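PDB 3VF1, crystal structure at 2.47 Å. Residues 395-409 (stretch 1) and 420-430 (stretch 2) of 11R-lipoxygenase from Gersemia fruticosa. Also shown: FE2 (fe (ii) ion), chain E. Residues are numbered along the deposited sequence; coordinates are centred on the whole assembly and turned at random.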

# COMPACT_ATOMS: atom_id res chain seq x y z
N ARG A 395 -8.17 -2.20 1.40
CA ARG A 395 -7.62 -1.98 2.73
C ARG A 395 -6.24 -1.32 2.74
O ARG A 395 -5.77 -0.89 3.79
N CYS A 396 -5.60 -1.23 1.58
CA CYS A 396 -4.33 -0.52 1.47
C CYS A 396 -4.46 0.72 0.59
O CYS A 396 -4.32 1.84 1.07
N HIS A 397 -4.72 0.51 -0.69
CA HIS A 397 -4.77 1.61 -1.65
C HIS A 397 -5.86 2.63 -1.30
O HIS A 397 -5.57 3.80 -1.06
N LEU A 398 -7.12 2.19 -1.29
CA LEU A 398 -8.24 3.11 -1.15
C LEU A 398 -8.40 3.67 0.27
O LEU A 398 -8.74 4.84 0.44
N MET A 399 -8.15 2.85 1.28
CA MET A 399 -8.33 3.29 2.67
C MET A 399 -7.26 4.29 3.11
O MET A 399 -7.47 5.03 4.07
N MET A 400 -6.13 4.31 2.42
CA MET A 400 -5.04 5.21 2.79
C MET A 400 -5.05 6.52 2.00
O MET A 400 -4.43 7.50 2.43
N GLU A 401 -5.73 6.54 0.87
CA GLU A 401 -5.72 7.72 0.01
C GLU A 401 -6.25 8.97 0.72
O GLU A 401 -5.69 10.06 0.57
N PRO A 402 -7.34 8.83 1.50
CA PRO A 402 -7.93 9.98 2.19
C PRO A 402 -6.93 10.77 3.03
O PRO A 402 -7.07 11.98 3.16
N THR A 403 -5.93 10.10 3.60
CA THR A 403 -4.95 10.77 4.45
C THR A 403 -4.04 11.66 3.61
O THR A 403 -3.56 12.69 4.08
N ALA A 404 -3.80 11.26 2.36
CA ALA A 404 -2.99 12.06 1.45
C ALA A 404 -3.76 13.31 1.05
O ALA A 404 -3.21 14.41 1.05
N VAL A 405 -5.03 13.13 0.71
CA VAL A 405 -5.88 14.24 0.28
C VAL A 405 -6.07 15.25 1.41
O VAL A 405 -6.00 16.46 1.18
N SER A 406 -6.30 14.76 2.62
CA SER A 406 -6.53 15.63 3.76
C SER A 406 -5.26 16.40 4.12
O SER A 406 -5.33 17.53 4.60
N SER A 407 -4.10 15.79 3.90
CA SER A 407 -2.83 16.45 4.16
C SER A 407 -2.70 17.71 3.32
O SER A 407 -2.32 18.77 3.82
N TRP A 408 -3.01 17.59 2.03
CA TRP A 408 -2.89 18.72 1.11
C TRP A 408 -3.91 19.81 1.43
O TRP A 408 -3.65 21.00 1.20
N ARG A 409 -5.06 19.42 1.96
CA ARG A 409 -6.16 20.35 2.18
C ARG A 409 -6.10 21.09 3.52
O ARG A 409 -6.70 22.16 3.66
N LEU A 420 6.27 14.35 8.36
CA LEU A 420 6.31 12.96 8.79
C LEU A 420 5.67 12.03 7.76
O LEU A 420 6.25 11.01 7.38
N LEU A 421 4.48 12.40 7.30
CA LEU A 421 3.70 11.54 6.42
C LEU A 421 4.10 11.63 4.96
O LEU A 421 3.84 10.71 4.18
N TYR A 422 4.74 12.73 4.57
CA TYR A 422 4.99 13.00 3.16
C TYR A 422 5.62 11.81 2.42
O TYR A 422 5.11 11.39 1.39
N PRO A 423 6.73 11.27 2.95
CA PRO A 423 7.39 10.18 2.23
C PRO A 423 6.56 8.90 2.17
O PRO A 423 6.81 8.04 1.32
N HIS A 424 5.57 8.78 3.06
CA HIS A 424 4.78 7.55 3.15
C HIS A 424 3.49 7.60 2.34
O HIS A 424 2.94 6.56 1.99
N THR A 425 3.02 8.81 2.03
CA THR A 425 1.80 8.97 1.24
C THR A 425 2.15 9.32 -0.20
O THR A 425 1.26 9.56 -1.02
N LYS A 426 3.44 9.36 -0.51
CA LYS A 426 3.90 9.74 -1.83
C LYS A 426 3.47 8.74 -2.89
O LYS A 426 3.74 7.54 -2.77
N GLY A 427 2.78 9.22 -3.92
CA GLY A 427 2.44 8.41 -5.07
C GLY A 427 1.10 7.70 -5.00
O GLY A 427 0.67 7.10 -5.98
N ILE A 428 0.43 7.76 -3.85
CA ILE A 428 -0.81 7.01 -3.67
C ILE A 428 -1.95 7.59 -4.51
O ILE A 428 -2.79 6.84 -5.01
N MET A 429 -2.00 8.91 -4.65
CA MET A 429 -3.05 9.54 -5.44
C MET A 429 -2.90 9.20 -6.92
O MET A 429 -3.89 8.93 -7.61
N ALA A 430 -1.67 9.23 -7.42
CA ALA A 430 -1.40 8.90 -8.82
C ALA A 430 -1.86 7.48 -9.15
O ALA A 430 -2.62 7.28 -10.10

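What fills the centre of the contact? I428 points toward helix 395-409 with chi1 t and chi2 t and sits among H397, M400, E401 and A404. I428 CD1 lies 3.4 Å from H397 O and 3.5 Å from M400 CB, while I428 CG2 packs 3.6 Å from A404 CB. A404 points inward, with A404 CB 4.0 Å from T425 CB.

How does M429 join in? Its CA-to-CB bond points sideways, but the m, t, m rotamer brings its end among E401, A404, V405 and W408. M429 CE reaches 3.4 Å from W408 NE1, approaching the ring obliquely, and M429 SD lies 4.1 Å from V405 CG2.

What happens at the polar edge? No hydrogen bond crosses; within their own helix, T403 OG1 (chi1 p) donates to M400 O at 2.8 Å and S407 OG (chi1 m) to T403 O at 2.7 Å. Across the gap they meet carbon, T403 OG1 3.9 Å from T425 CG2 and S407 OG 4.3 Å from L421 CD1. T425 points inward (chi1 p), T425 OG1 weakly hydrogen-bonded to L421 O at 3.4 Å.

Does the metal take part in the contact? No; H397 NE2 (chi1 m) holds FE of FE2 at 2.2 Å, but I428 CG1 is 8.6 Å from FE. FE also binds water 1 O at 2.4 Å and atoms elsewhere.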

# COMPACT_ATOMS: atom_id res chain seq x y z
CB ARG A 395 -7.60 -3.29 3.52
CG ARG A 395 -8.98 -3.76 3.94
CD ARG A 395 -8.92 -5.01 4.82
NE ARG A 395 -8.22 -4.77 6.08
CZ ARG A 395 -8.77 -4.20 7.15
NH1 ARG A 395 -10.03 -3.79 7.13
NH2 ARG A 395 -8.05 -4.03 8.25
CB CYS A 396 -3.22 -1.43 0.93
SG CYS A 396 -2.65 -2.72 2.06
CB HIS A 397 -4.97 1.08 -3.07
CG HIS A 397 -3.73 0.51 -3.68
ND1 HIS A 397 -3.09 1.10 -4.75
CD2 HIS A 397 -3.01 -0.60 -3.37
CE1 HIS A 397 -2.03 0.38 -5.07
NE2 HIS A 397 -1.96 -0.66 -4.25
CB LEU A 398 -9.54 2.43 -1.59
CG LEU A 398 -9.56 1.93 -3.04
CD1 LEU A 398 -10.93 1.40 -3.41
CD2 LEU A 398 -9.13 3.03 -4.00
CB MET A 399 -8.34 2.08 3.61
CG MET A 399 -9.66 1.32 3.64
SD MET A 399 -11.00 2.26 4.41
CE MET A 399 -10.50 2.22 6.13
CB MET A 400 -3.69 4.51 2.61
CG MET A 400 -3.39 3.44 3.64
SD MET A 400 -3.41 4.06 5.33
CE MET A 400 -5.00 3.48 5.89
CB GLU A 401 -6.53 7.47 -1.27
CG GLU A 401 -6.43 8.60 -2.28
CD GLU A 401 -7.26 8.35 -3.52
OE1 GLU A 401 -7.72 7.21 -3.71
OE2 GLU A 401 -7.45 9.31 -4.31
CB PRO A 402 -8.99 9.34 3.09
CG PRO A 402 -9.37 8.09 2.37
CD PRO A 402 -8.11 7.60 1.73
CB THR A 403 -4.08 9.78 5.25
OG1 THR A 403 -3.21 9.06 4.36
CG2 THR A 403 -4.96 8.79 6.02
CB ALA A 404 -2.61 11.25 0.23
CB VAL A 405 -7.26 13.74 -0.20
CG1 VAL A 405 -8.16 14.92 -0.54
CG2 VAL A 405 -7.10 12.83 -1.40
CB SER A 406 -7.01 14.82 4.97
OG SER A 406 -7.28 15.69 6.06
CB SER A 407 -1.65 15.51 3.87
OG SER A 407 -1.59 14.46 4.81
CB TRP A 408 -3.07 18.25 -0.33
CG TRP A 408 -1.86 17.57 -0.89
CD1 TRP A 408 -1.64 16.23 -1.01
CD2 TRP A 408 -0.69 18.21 -1.42
NE1 TRP A 408 -0.41 16.00 -1.57
CE2 TRP A 408 0.20 17.20 -1.83
CE3 TRP A 408 -0.30 19.55 -1.58
CZ2 TRP A 408 1.44 17.47 -2.39
CZ3 TRP A 408 0.93 19.82 -2.14
CH2 TRP A 408 1.79 18.79 -2.54
CB ARG A 409 -7.49 19.61 2.09
CG ARG A 409 -7.86 19.15 0.70
CD ARG A 409 -9.06 18.22 0.72
NE ARG A 409 -10.20 18.81 1.41
CZ ARG A 409 -11.00 19.75 0.90
NH1 ARG A 409 -10.77 20.22 -0.32
NH2 ARG A 409 -12.01 20.22 1.61
CB LEU A 420 5.57 12.80 10.13
CG LEU A 420 5.53 11.39 10.70
CD1 LEU A 420 6.92 10.92 11.10
CD2 LEU A 420 4.58 11.32 11.89
CB LEU A 421 2.21 11.89 6.55
CG LEU A 421 1.57 11.67 7.92
CD1 LEU A 421 0.10 12.05 7.88
CD2 LEU A 421 1.74 10.22 8.35
CB TYR A 422 5.87 14.24 2.98
CG TYR A 422 6.07 14.60 1.53
CD1 TYR A 422 5.09 15.26 0.81
CD2 TYR A 422 7.24 14.25 0.86
CE1 TYR A 422 5.26 15.58 -0.51
CE2 TYR A 422 7.42 14.57 -0.47
CZ TYR A 422 6.43 15.23 -1.15
OH TYR A 422 6.60 15.55 -2.48
CB PRO A 423 8.67 9.95 3.04
CG PRO A 423 8.37 10.47 4.40
CD PRO A 423 7.43 11.62 4.20
CB HIS A 424 4.46 7.26 4.62
CG HIS A 424 5.67 7.01 5.46
ND1 HIS A 424 6.47 5.91 5.30
CD2 HIS A 424 6.23 7.74 6.46
CE1 HIS A 424 7.47 5.95 6.16
NE2 HIS A 424 7.34 7.05 6.88
CB THR A 425 0.89 10.07 1.81
OG1 THR A 425 1.57 11.33 1.78
CG2 THR A 425 0.49 9.73 3.24
CB LYS A 426 5.43 9.86 -1.83
CG LYS A 426 5.97 10.80 -2.89
CD LYS A 426 7.49 10.80 -2.89
CE LYS A 426 8.04 11.70 -3.99
NZ LYS A 426 9.51 11.55 -4.15
CB ILE A 428 -1.23 6.95 -2.19
CG1 ILE A 428 -2.33 5.90 -2.00
CG2 ILE A 428 -1.69 8.31 -1.69
CD1 ILE A 428 -2.67 5.60 -0.56
CB MET A 429 -3.03 11.06 -5.25
CG MET A 429 -3.78 11.52 -4.00
SD MET A 429 -3.77 13.31 -3.78
CE MET A 429 -2.05 13.61 -3.43
CB ALA A 430 0.08 9.07 -9.13
FE FE2 E . -0.36 -2.06 -4.61
O HOH W 1 0.00 -2.88 -6.78